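Local coordinates for putative integron gene cassette protein (Uncultured bacterium, PDB 3FUY) that is of unknown function, a product of a mobile integron gene cassette that assembles from three copies of an alpha/beta chain built on a mixed sheet, at residues Ile62-Asp67 / His103-Met108; Arg93-Asp98 / Asp172-Asp177; Ala138-Val141 / Asp145-Ser148; Asn26-Phe29 / Val35-Arg38; Thr53-Asp58 / Ile99-Thr104. All coordinates share one frame; numbering follows the deposited sequence.

Interaction 1 of 5, residues Ile62-Asp67 / His103-Met108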
# COMPACT_ATOMS: atom_id res chain seq x y z
N ILE B 62 -15.36 1.56 -1.00
CA ILE B 62 -14.46 2.18 -1.96
C ILE B 62 -15.26 2.87 -3.07
O ILE B 62 -14.92 3.98 -3.47
CB ILE B 62 -13.45 1.16 -2.53
CG1 ILE B 62 -12.43 0.80 -1.44
CG2 ILE B 62 -12.74 1.72 -3.76
CD1 ILE B 62 -11.69 -0.52 -1.72
N ASP B 63 -16.33 2.23 -3.55
CA ASP B 63 -17.18 2.85 -4.56
C ASP B 63 -17.81 4.15 -4.04
O ASP B 63 -17.93 5.13 -4.77
CB ASP B 63 -18.27 1.88 -5.01
CG ASP B 63 -18.93 2.32 -6.30
OD1 ASP B 63 -18.22 2.45 -7.31
OD2 ASP B 63 -20.16 2.58 -6.31
N LEU B 64 -18.21 4.15 -2.77
CA LEU B 64 -18.74 5.34 -2.11
C LEU B 64 -17.68 6.43 -2.15
O LEU B 64 -17.94 7.57 -2.55
CB LEU B 64 -19.12 5.03 -0.65
CG LEU B 64 -19.78 6.16 0.14
CD1 LEU B 64 -20.61 5.56 1.26
CD2 LEU B 64 -18.76 7.11 0.72
N CYS B 65 -16.47 6.06 -1.76
CA CYS B 65 -15.38 7.02 -1.80
C CYS B 65 -15.18 7.58 -3.22
O CYS B 65 -15.04 8.80 -3.40
CB CYS B 65 -14.09 6.42 -1.24
SG CYS B 65 -12.77 7.61 -1.03
N LEU B 66 -15.18 6.71 -4.22
CA LEU B 66 -15.06 7.18 -5.60
C LEU B 66 -16.19 8.15 -5.99
O LEU B 66 -15.96 9.14 -6.69
CB LEU B 66 -15.00 6.01 -6.59
CG LEU B 66 -13.72 5.16 -6.50
CD1 LEU B 66 -13.81 3.92 -7.39
CD2 LEU B 66 -12.50 5.99 -6.85
N ASP B 67 -17.42 7.87 -5.54
CA ASP B 67 -18.52 8.78 -5.84
C ASP B 67 -18.34 10.16 -5.20
O ASP B 67 -18.63 11.18 -5.83
CB ASP B 67 -19.87 8.17 -5.45
CG ASP B 67 -20.39 7.18 -6.49
OD1 ASP B 67 -19.81 7.07 -7.59
OD2 ASP B 67 -21.41 6.50 -6.21
N HIS B 103 -23.96 1.95 13.26
CA HIS B 103 -25.40 1.73 13.30
C HIS B 103 -26.06 1.98 11.95
O HIS B 103 -26.70 1.09 11.40
CB HIS B 103 -26.07 2.55 14.40
CG HIS B 103 -25.49 2.30 15.76
ND1 HIS B 103 -25.47 1.05 16.33
CD2 HIS B 103 -24.92 3.14 16.65
CE1 HIS B 103 -24.90 1.12 17.52
NE2 HIS B 103 -24.56 2.38 17.74
N THR B 104 -25.90 3.19 11.41
CA THR B 104 -26.33 3.46 10.05
C THR B 104 -25.11 3.78 9.20
O THR B 104 -24.00 3.93 9.71
CB THR B 104 -27.25 4.66 9.98
OG1 THR B 104 -26.65 5.74 10.71
CG2 THR B 104 -28.62 4.33 10.56
N TYR B 105 -25.34 3.90 7.90
CA TYR B 105 -24.27 4.19 6.95
C TYR B 105 -24.09 5.70 6.76
O TYR B 105 -24.93 6.37 6.17
CB TYR B 105 -24.57 3.49 5.63
CG TYR B 105 -23.38 3.21 4.74
CD1 TYR B 105 -22.24 2.57 5.24
CD2 TYR B 105 -23.41 3.54 3.41
CE1 TYR B 105 -21.15 2.29 4.41
CE2 TYR B 105 -22.35 3.27 2.57
CZ TYR B 105 -21.22 2.65 3.08
OH TYR B 105 -20.16 2.39 2.23
N ASN B 106 -23.00 6.22 7.31
CA ASN B 106 -22.67 7.63 7.23
C ASN B 106 -21.24 7.87 6.73
O ASN B 106 -20.36 7.01 6.87
CB ASN B 106 -22.82 8.28 8.61
CG ASN B 106 -24.10 7.87 9.29
OD1 ASN B 106 -24.19 6.80 9.90
ND2 ASN B 106 -25.12 8.69 9.14
N ALA B 107 -21.02 9.05 6.15
CA ALA B 107 -19.67 9.44 5.76
C ALA B 107 -19.38 10.89 6.07
O ALA B 107 -20.25 11.77 5.92
CB ALA B 107 -19.42 9.14 4.26
N MSE B 108 -18.15 11.15 6.49
CA MSE B 108 -17.66 12.50 6.64
C MSE B 108 -16.58 12.76 5.57
O MSE B 108 -15.54 12.10 5.55
CB MSE B 108 -17.09 12.70 8.05
CG MSE B 108 -16.47 14.07 8.29
SE MSE B 108 -17.77 15.53 8.30
CE MSE B 108 -18.73 15.08 9.95
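Leu64 reaches from helix 59-79 into the angle between Tyr105 and Ala107, and its two methyl branches divide the work. CD2 meets CB of Ala107 at 4.1 Å, an ordinary van der Waals distance. CD1 lies obliquely against the CE2 and OH end of the Tyr105 ring; the modelled separation there is too short to be trusted, so the closeness says nothing about strain. The two side chains approach from opposite directions, and with CG of Leu64 anti to the backbone N (chi1 -176°) the two methyls are carried toward Tyr105 and Ala107. This is helix-on-sheet packing of an alpha/beta fold: helix 59-79 lies against the sheet, and Leu64 also touches Val97 on the adjacent strand 91-100 and Cys149 in the loop before strand 150-160. Tyr105 lies two residues before Ala107, and its ring spans from there toward the start of the helix, where OH is hydrogen-bonded to Asp61. A leucine in place of Tyr105 would probably leave Asp61 without its hydroxyl partner and reduce the apolar surface facing Leu64. Ala107, on strand 106-116, turns its single methyl toward the helix, while its backbone bonds to Val150 and Gln152.

Interaction 2 of 5, residues Arg93-Asp98 / Asp172-Asp177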
# COMPACT_ATOMS: atom_id res chain seq x y z
N ARG B 93 -10.62 20.54 -3.03
CA ARG B 93 -9.91 19.27 -3.15
C ARG B 93 -10.36 18.29 -2.09
O ARG B 93 -10.46 18.65 -0.91
CB ARG B 93 -8.40 19.49 -3.03
CG ARG B 93 -7.85 20.55 -3.97
CD ARG B 93 -8.05 20.18 -5.45
NE ARG B 93 -7.48 18.87 -5.79
CZ ARG B 93 -7.49 18.37 -7.03
NH1 ARG B 93 -8.02 19.07 -8.02
NH2 ARG B 93 -6.96 17.18 -7.28
N ILE B 94 -10.63 17.05 -2.48
CA ILE B 94 -11.00 16.06 -1.47
C ILE B 94 -9.73 15.57 -0.75
O ILE B 94 -8.65 15.53 -1.36
CB ILE B 94 -11.79 14.89 -2.08
CG1 ILE B 94 -12.47 14.07 -0.99
CG2 ILE B 94 -10.88 14.00 -2.96
CD1 ILE B 94 -13.54 13.11 -1.53
N ARG B 95 -9.85 15.23 0.53
CA ARG B 95 -8.70 14.68 1.25
C ARG B 95 -8.99 13.30 1.78
O ARG B 95 -8.19 12.37 1.62
CB ARG B 95 -8.30 15.60 2.42
CG ARG B 95 -7.88 16.98 2.00
CD ARG B 95 -6.74 16.97 0.98
NE ARG B 95 -6.39 18.34 0.63
CZ ARG B 95 -5.91 18.73 -0.55
NH1 ARG B 95 -5.69 17.86 -1.53
NH2 ARG B 95 -5.65 20.02 -0.73
N CYS B 96 -10.15 13.15 2.41
CA CYS B 96 -10.45 11.92 3.11
C CYS B 96 -11.95 11.68 3.13
O CYS B 96 -12.74 12.63 3.22
CB CYS B 96 -9.91 11.98 4.56
SG CYS B 96 -10.39 10.60 5.63
N VAL B 97 -12.34 10.43 3.02
CA VAL B 97 -13.72 10.04 3.28
C VAL B 97 -13.65 9.10 4.47
O VAL B 97 -13.06 8.02 4.39
CB VAL B 97 -14.35 9.30 2.08
CG1 VAL B 97 -15.74 8.76 2.46
CG2 VAL B 97 -14.42 10.21 0.88
N ASP B 98 -14.21 9.55 5.58
CA ASP B 98 -14.28 8.74 6.79
C ASP B 98 -15.69 8.16 6.94
O ASP B 98 -16.67 8.90 7.14
CB ASP B 98 -13.89 9.57 8.01
CG ASP B 98 -13.74 8.74 9.26
OD1 ASP B 98 -14.28 7.62 9.30
OD2 ASP B 98 -13.08 9.20 10.22
N ASP B 172 1.48 16.45 -0.64
CA ASP B 172 1.39 15.39 0.37
C ASP B 172 1.12 15.91 1.78
O ASP B 172 0.45 15.25 2.57
CB ASP B 172 2.64 14.49 0.35
CG ASP B 172 3.91 15.22 0.79
OD1 ASP B 172 3.87 16.44 1.07
OD2 ASP B 172 4.97 14.54 0.86
N GLU B 173 1.63 17.10 2.06
CA GLU B 173 1.42 17.79 3.34
C GLU B 173 -0.07 17.89 3.71
O GLU B 173 -0.47 17.73 4.87
CB GLU B 173 2.07 19.17 3.25
CG GLU B 173 1.62 20.23 4.24
CD GLU B 173 2.08 21.63 3.84
OE1 GLU B 173 2.90 21.75 2.90
OE2 GLU B 173 1.62 22.63 4.45
N TYR B 174 -0.90 18.16 2.71
CA TYR B 174 -2.34 18.34 2.92
C TYR B 174 -3.07 17.09 3.38
O TYR B 174 -4.26 17.16 3.69
CB TYR B 174 -3.01 18.87 1.65
CG TYR B 174 -2.45 20.15 1.10
CD1 TYR B 174 -1.88 21.11 1.94
CD2 TYR B 174 -2.49 20.42 -0.26
CE1 TYR B 174 -1.37 22.29 1.42
CE2 TYR B 174 -1.98 21.60 -0.79
CZ TYR B 174 -1.42 22.53 0.06
OH TYR B 174 -0.93 23.71 -0.47
N TYR B 175 -2.38 15.95 3.41
CA TYR B 175 -3.00 14.69 3.81
C TYR B 175 -2.50 14.17 5.16
O TYR B 175 -2.96 13.13 5.62
CB TYR B 175 -2.78 13.61 2.73
CG TYR B 175 -3.50 13.92 1.44
CD1 TYR B 175 -4.74 13.37 1.16
CD2 TYR B 175 -2.95 14.79 0.52
CE1 TYR B 175 -5.41 13.67 -0.03
CE2 TYR B 175 -3.61 15.10 -0.67
CZ TYR B 175 -4.84 14.53 -0.93
OH TYR B 175 -5.49 14.84 -2.11
N LYS B 176 -1.56 14.88 5.77
CA LYS B 176 -0.96 14.44 7.03
C LYS B 176 -1.98 14.10 8.13
O LYS B 176 -1.73 13.20 8.93
CB LYS B 176 0.01 15.49 7.57
CG LYS B 176 1.39 15.44 6.98
CD LYS B 176 2.34 16.32 7.78
CE LYS B 176 3.60 16.68 7.00
NZ LYS B 176 4.00 18.10 7.26
N ASP B 177 -3.11 14.80 8.16
CA ASP B 177 -4.14 14.55 9.16
C ASP B 177 -4.68 13.15 9.08
O ASP B 177 -5.21 12.62 10.06
CB ASP B 177 -5.34 15.49 8.98
CG ASP B 177 -5.07 16.89 9.48
OD1 ASP B 177 -4.12 17.06 10.26
OD2 ASP B 177 -5.83 17.81 9.10
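Arg95 runs its side chain alongside two consecutive tyrosines, Tyr174 and Tyr175, of the C-terminal 3-10 segment. Beyond CB, the bend at chi2 (-56°) turns CD toward that segment. CG passes 4.0 Å from the carbonyl O of Tyr174. CD then sits over one face of the Tyr175 ring, 3.8 Å from its centroid and displaced toward the rim, a CH-pi contact. NE comes 3.6 Å from CB of Tyr174 and makes a salt bridge with Asp112. The flat guanidinium lies between two groups, CB of Tyr174 over one face and CB of Arg93 over the opposite one, both offset toward the rim. At its edge, Arg95 NH1 gives Tyr175 OH a weak hydrogen bond of 3.1 Å, bent to 145°. NH1 also makes a salt bridge with Asp170, and the Tyr175 hydroxyl is itself hydrogen-bonded to Phe45 O. Arg95 NH2 ends 3.2 Å from CD2 of Tyr174, whose ring is tilted 31° from the guanidinium plane, and gives its hydrogen bond to the backbone O of Pro169. Two carboxylates, a carbonyl and a hydroxyl thus hold the buried cation, and would probably keep it charged. Tyr174 carries its own hydroxyl on to Glu160. Arg95 and Cys96 form a classic beta bulge opposite Tyr110 of strand 106-116. The C-terminal segment lies against strand 91-100, which is flanked in the sheet by strands 44-49 and 106-116, whereas Ile94 points away from that segment and packs on Met69 and Val72 of helix 59-79.

Interaction 3 of 5, residues Ala138-Val141 / Asp145-Ser148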
# COMPACT_ATOMS: atom_id res chain seq x y z
N ALA B 138 -23.42 18.50 -4.43
CA ALA B 138 -22.67 17.40 -5.06
C ALA B 138 -22.45 16.21 -4.13
O ALA B 138 -22.44 15.06 -4.59
CB ALA B 138 -21.32 17.90 -5.61
N LEU B 139 -22.22 16.48 -2.86
CA LEU B 139 -21.98 15.42 -1.87
C LEU B 139 -23.26 14.86 -1.25
O LEU B 139 -23.21 13.92 -0.45
CB LEU B 139 -21.04 15.91 -0.77
CG LEU B 139 -19.61 16.27 -1.23
CD1 LEU B 139 -18.76 16.69 -0.06
CD2 LEU B 139 -18.94 15.11 -1.99
N GLN B 140 -24.40 15.43 -1.64
CA GLN B 140 -25.72 15.05 -1.08
C GLN B 140 -25.73 15.07 0.44
O GLN B 140 -26.05 14.07 1.09
CB GLN B 140 -26.19 13.69 -1.61
CG GLN B 140 -26.31 13.66 -3.14
CD GLN B 140 -26.75 12.30 -3.66
OE1 GLN B 140 -27.83 11.81 -3.34
NE2 GLN B 140 -25.89 11.69 -4.47
N VAL B 141 -25.39 16.23 0.99
CA VAL B 141 -25.26 16.40 2.43
C VAL B 141 -26.61 16.21 3.12
O VAL B 141 -27.61 16.70 2.64
CB VAL B 141 -24.66 17.77 2.76
CG1 VAL B 141 -24.84 18.12 4.23
CG2 VAL B 141 -23.16 17.78 2.35
N ASP B 145 -27.90 8.80 -0.04
CA ASP B 145 -27.53 8.85 -1.45
C ASP B 145 -27.71 7.50 -2.15
O ASP B 145 -28.43 6.61 -1.66
CB ASP B 145 -26.09 9.38 -1.60
CG ASP B 145 -25.04 8.42 -1.00
OD1 ASP B 145 -25.38 7.26 -0.72
OD2 ASP B 145 -23.87 8.84 -0.79
N GLU B 146 -27.02 7.34 -3.28
CA GLU B 146 -27.18 6.14 -4.09
C GLU B 146 -26.50 4.94 -3.44
O GLU B 146 -26.63 3.82 -3.93
CB GLU B 146 -26.64 6.35 -5.51
CG GLU B 146 -27.44 7.34 -6.33
CD GLU B 146 -27.35 8.75 -5.78
OE1 GLU B 146 -26.26 9.12 -5.27
OE2 GLU B 146 -28.37 9.47 -5.83
N HIS B 147 -25.78 5.17 -2.36
CA HIS B 147 -25.24 4.08 -1.54
C HIS B 147 -25.98 3.95 -0.21
O HIS B 147 -25.51 3.27 0.70
CB HIS B 147 -23.74 4.26 -1.28
CG HIS B 147 -22.88 4.01 -2.49
ND1 HIS B 147 -22.51 5.00 -3.37
CD2 HIS B 147 -22.31 2.87 -2.95
CE1 HIS B 147 -21.76 4.49 -4.33
NE2 HIS B 147 -21.62 3.19 -4.10
N SER B 148 -27.14 4.61 -0.09
CA SER B 148 -27.85 4.70 1.19
C SER B 148 -26.95 5.27 2.28
O SER B 148 -27.07 4.90 3.44
CB SER B 148 -28.37 3.34 1.65
OG SER B 148 -29.23 2.78 0.67
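The amide of Gln140 reaches across to the carboxylate of Glu146, and NE2 donates to OE1 at 2.7 Å. The bond is nearly straight, 169° at the hydrogen. It leaves close to the amide plane of Gln140 and arrives on the syn lone pair of Glu146 OE1, although the two flat groups are turned 43° from each other. The other amide atom, OE1 of Gln140, lies 3.5 Å from CB of Asp145, an apolar flank to the same grip. The Gln140 side chain runs extended beyond CG, whereas Glu146 folds at chi2 (66°), which swings its carboxylate back toward the amide.

Behind these atoms two backbone motifs set the positions. Gln140 takes positive phi in a Schellman motif at the end of helix 121-138, so its side chain leaves just where the chain quits the helix. On the other segment, Asp145 to Ser148 form a type I turn closed by Ser148 N to Asp145 O. Asp145 OD1 also accepts from His147 N at 2.7 Å, an Asx turn, and is met from above the carboxylate plane. OD1 further takes the backbone N of Cys149, and OD2 pairs with Lys68 of helix 59-79, which also holds the carbonyl of Leu139. An alanine at Gln140 would probably leave Glu146 OE1 without this donor and its carboxylate freer to turn. A neutral amide here meets a probably charged acid, which makes a directional hydrogen bond and not a salt bridge: Gln140 offers the carboxylate no counter-charge.

Interaction 4 of 5, residues Asn26-Phe29 / Val35-Arg38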
# COMPACT_ATOMS: atom_id res chain seq x y z
N ASN B 26 -5.56 3.51 -8.46
CA ASN B 26 -4.72 2.61 -7.71
C ASN B 26 -5.12 2.62 -6.24
O ASN B 26 -5.06 3.65 -5.58
CB ASN B 26 -3.25 3.00 -7.86
CG ASN B 26 -2.32 2.06 -7.11
OD1 ASN B 26 -2.45 1.86 -5.91
ND2 ASN B 26 -1.38 1.49 -7.80
N THR B 27 -5.54 1.47 -5.75
CA THR B 27 -6.05 1.36 -4.38
C THR B 27 -5.11 0.49 -3.57
O THR B 27 -4.65 -0.54 -4.07
CB THR B 27 -7.45 0.71 -4.38
OG1 THR B 27 -8.37 1.57 -5.07
CG2 THR B 27 -7.95 0.50 -2.95
N SER B 28 -4.84 0.89 -2.33
CA SER B 28 -3.93 0.13 -1.47
C SER B 28 -4.44 0.08 -0.04
O SER B 28 -4.88 1.08 0.50
CB SER B 28 -2.52 0.75 -1.48
OG SER B 28 -2.04 0.92 -2.80
N PHE B 29 -4.38 -1.09 0.59
CA PHE B 29 -4.76 -1.19 2.00
C PHE B 29 -3.55 -1.03 2.89
O PHE B 29 -2.66 -1.89 2.88
CB PHE B 29 -5.42 -2.54 2.29
CG PHE B 29 -6.82 -2.66 1.77
CD1 PHE B 29 -7.90 -2.63 2.65
CD2 PHE B 29 -7.06 -2.80 0.41
CE1 PHE B 29 -9.18 -2.74 2.19
CE2 PHE B 29 -8.35 -2.91 -0.07
CZ PHE B 29 -9.42 -2.88 0.83
N VAL B 35 -7.32 3.03 3.66
CA VAL B 35 -7.10 2.76 2.24
C VAL B 35 -6.68 4.03 1.51
O VAL B 35 -7.27 5.09 1.69
CB VAL B 35 -8.38 2.18 1.59
CG1 VAL B 35 -8.24 2.12 0.06
CG2 VAL B 35 -8.70 0.80 2.17
N THR B 36 -5.64 3.93 0.69
CA THR B 36 -5.28 5.06 -0.15
C THR B 36 -5.83 4.84 -1.56
O THR B 36 -5.74 3.75 -2.13
CB THR B 36 -3.75 5.27 -0.23
OG1 THR B 36 -3.13 4.11 -0.80
CG2 THR B 36 -3.17 5.50 1.16
N ILE B 37 -6.41 5.89 -2.12
CA ILE B 37 -7.00 5.81 -3.45
C ILE B 37 -6.46 6.93 -4.32
O ILE B 37 -6.72 8.11 -4.08
CB ILE B 37 -8.53 5.87 -3.38
CG1 ILE B 37 -9.07 4.74 -2.53
CG2 ILE B 37 -9.15 5.77 -4.77
CD1 ILE B 37 -10.61 4.89 -2.24
N ARG B 38 -5.66 6.56 -5.30
CA ARG B 38 -5.04 7.52 -6.19
C ARG B 38 -5.75 7.38 -7.53
O ARG B 38 -5.68 6.32 -8.15
CB ARG B 38 -3.56 7.15 -6.36
CG ARG B 38 -2.86 7.85 -7.51
CD ARG B 38 -2.85 9.32 -7.29
NE ARG B 38 -1.90 10.04 -8.14
CZ ARG B 38 -2.13 11.26 -8.62
NH1 ARG B 38 -3.32 11.84 -8.40
NH2 ARG B 38 -1.20 11.90 -9.32
O HOH W 1 -3.05 3.48 -3.63
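Phe29 and Val35 lie side by side on one face of a beta hairpin, strands 25-29 and 34-39 running antiparallel at the outer side of this chain's mixed sheet. Here the packing is tight. Val35 CG2 sits over the Phe29 ring, 3.7 Å from its centroid, in a CH-pi contact. The other branch of Val35, CG1, anti to the backbone N (chi1 170°), points to Thr27 CG2, at 3.4 Å closer than methyls usually come. Thr27 in turn lies alongside Ile37, OG1 near CG1. Helix 59-79 packs on the Thr27-Ile37 part of this face, with Ile62 on Thr27 and Cys65, Leu66 and Met69 on Ile37.

The face of Asn26, Ser28, Thr36 and Arg38 is polar and looser. A water bridges two of its hydroxyls, donating to Thr36 OG1 and lying 2.9 Å from Ser28 OG. The third subunit joins on this face: Asn26 ND2 bonds to the carbonyl of Thr27 of the third subunit, Thr36 OG1 to that of Phe29 and Arg38 NH2 to that of Ala57 of the same subunit.

Between the faces the backbones are stitched by two hydrogen-bonded pairs, Asn26 with Arg38 and Ser28 with Thr36. Arg38 N to Asn26 O is almost linear at 177°, its donor tilted 22° from the carbonyl plane, while Asn26 N reaches Arg38 O in the carbonyl plane at 2.8 Å.

Interaction 5 of 5, residues Thr53-Asp58 / Ile99-Thr104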
# COMPACT_ATOMS: atom_id res chain seq x y z
N THR B 53 -15.86 2.14 13.40
CA THR B 53 -15.88 0.72 13.70
C THR B 53 -14.54 0.02 13.52
O THR B 53 -14.29 -1.03 14.12
CB THR B 53 -16.84 -0.00 12.77
OG1 THR B 53 -16.40 0.20 11.42
CG2 THR B 53 -18.28 0.52 12.95
N GLY B 54 -13.69 0.59 12.66
CA GLY B 54 -12.45 -0.04 12.27
C GLY B 54 -12.70 -1.29 11.46
O GLY B 54 -11.84 -2.16 11.39
N PHE B 55 -13.87 -1.38 10.84
CA PHE B 55 -14.22 -2.54 10.04
C PHE B 55 -13.44 -2.46 8.72
O PHE B 55 -13.10 -1.37 8.27
CB PHE B 55 -15.72 -2.62 9.76
CG PHE B 55 -16.58 -2.87 10.99
CD1 PHE B 55 -16.02 -3.25 12.19
CD2 PHE B 55 -17.96 -2.76 10.90
CE1 PHE B 55 -16.82 -3.49 13.31
CE2 PHE B 55 -18.77 -2.99 12.01
CZ PHE B 55 -18.19 -3.36 13.22
N PRO B 56 -13.16 -3.62 8.10
CA PRO B 56 -12.41 -3.62 6.83
C PRO B 56 -13.21 -2.92 5.73
O PRO B 56 -14.41 -3.18 5.58
CB PRO B 56 -12.27 -5.12 6.49
CG PRO B 56 -12.72 -5.87 7.69
CD PRO B 56 -13.60 -4.96 8.51
N ALA B 57 -12.56 -2.05 4.97
CA ALA B 57 -13.20 -1.45 3.80
C ALA B 57 -13.60 -2.50 2.76
O ALA B 57 -12.82 -3.39 2.41
CB ALA B 57 -12.31 -0.39 3.20
N ASP B 58 -14.84 -2.40 2.27
CA ASP B 58 -15.29 -3.30 1.23
C ASP B 58 -15.44 -2.60 -0.13
O ASP B 58 -15.16 -1.42 -0.25
CB ASP B 58 -16.55 -4.08 1.64
CG ASP B 58 -17.76 -3.18 1.85
OD1 ASP B 58 -17.77 -2.03 1.35
OD2 ASP B 58 -18.70 -3.64 2.52
N ILE B 99 -15.79 6.84 6.83
CA ILE B 99 -17.07 6.17 6.89
C ILE B 99 -17.39 5.69 8.31
O ILE B 99 -16.56 5.06 8.95
CB ILE B 99 -17.13 4.97 5.93
CG1 ILE B 99 -17.04 5.45 4.47
CG2 ILE B 99 -18.40 4.14 6.16
CD1 ILE B 99 -17.23 4.36 3.48
N ASP B 100 -18.60 5.99 8.77
CA ASP B 100 -19.16 5.45 10.01
C ASP B 100 -20.23 4.44 9.66
O ASP B 100 -21.34 4.81 9.28
CB ASP B 100 -19.78 6.58 10.84
CG ASP B 100 -20.58 6.09 12.05
OD1 ASP B 100 -20.81 4.87 12.22
OD2 ASP B 100 -21.00 6.95 12.84
N ASP B 101 -19.90 3.16 9.77
CA ASP B 101 -20.84 2.10 9.46
C ASP B 101 -21.29 1.32 10.70
O ASP B 101 -21.62 0.14 10.62
CB ASP B 101 -20.27 1.15 8.40
CG ASP B 101 -18.93 0.55 8.79
OD1 ASP B 101 -18.30 1.00 9.78
OD2 ASP B 101 -18.48 -0.38 8.07
N LYS B 102 -21.30 1.98 11.85
CA LYS B 102 -21.63 1.27 13.09
C LYS B 102 -23.11 0.93 13.17
O LYS B 102 -23.48 -0.25 13.12
CB LYS B 102 -21.17 2.06 14.32
CG LYS B 102 -21.43 1.33 15.64
CD LYS B 102 -20.73 2.04 16.78
CE LYS B 102 -20.74 1.19 18.04
NZ LYS B 102 -19.96 1.84 19.12
N HIS B 103 -23.96 1.95 13.26
CA HIS B 103 -25.40 1.73 13.30
C HIS B 103 -26.06 1.98 11.95
O HIS B 103 -26.70 1.09 11.40
CB HIS B 103 -26.07 2.55 14.40
CG HIS B 103 -25.49 2.30 15.76
ND1 HIS B 103 -25.47 1.05 16.33
CD2 HIS B 103 -24.92 3.14 16.65
CE1 HIS B 103 -24.90 1.12 17.52
NE2 HIS B 103 -24.56 2.38 17.74
N THR B 104 -25.90 3.19 11.41
CA THR B 104 -26.33 3.46 10.05
C THR B 104 -25.11 3.78 9.20
O THR B 104 -24.00 3.93 9.71
CB THR B 104 -27.25 4.66 9.98
OG1 THR B 104 -26.65 5.74 10.71
CG2 THR B 104 -28.62 4.33 10.56
O HOH W 2 -16.84 3.25 10.88
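Thr53 and Asp101 both hold their first side-chain branch between the backbone N and the carbonyl carbon: OG1 of Thr53 at chi1 59° and CG of Asp101 at 56°. These torsions aim the hydroxyl and the carboxylate at each other, and the side chains cross at about a right angle. Thr53 OG1 donates to Asp101 OD1 at 2.6 Å, and OD1 receives it on its syn lone pair, the one on the side of the other oxygen. The same hydroxyl accepts from Phe55 N at 3.0 Å, so it is gripped as donor and as acceptor at once. Asp101 OD2 lies 3.7 Å from CD2 of Phe55, oblique to the ring. The methyl of Thr53 is pressed tightly on Lys102, its CG2 lying 3.4 Å from CA.

One water also bridges the two backbones: it accepts from Thr53 N at 2.9 Å and donates to Ile99 O at 2.7 Å, with a longer link from Asp101 N. Asp100 OD1 takes Lys102 N at 3.0 Å, nearly in line with its C-O bond, and Asp100 OD2 pairs with Arg52. The ring of Phe55 also meets His168 of the second subunit, which places the contact at a subunit interface. An ST turn at Thr53 and an Asx turn at Asp100 thus adjoin here, tying the loop ahead of helix 59-79 to the connection that follows strand 91-100.

Helix 59-79 and the mixed sheet bring most of these contacts together. Interactions 1 and 5 lie with centres about 9 Å apart and share His103 and Thr104; Asn106 O and Asp100 N close the turn between their strands. Interaction 3 is equally near interaction 1, joined by Asp63 OD2 and His147 NE2 at 2.7 Å. Interaction 2 continues along strand 91-100, where Val97 packs on Leu64 and Cys65. Interaction 4 meets the helix through Ile37 and Cys65, and interaction 5 through Val35 and Ala57. Interactions 3 and 4 are about 22 Å apart, centre to centre. Interactions 1, 4 and 5 touch the second subunit, 2 and 4 the third.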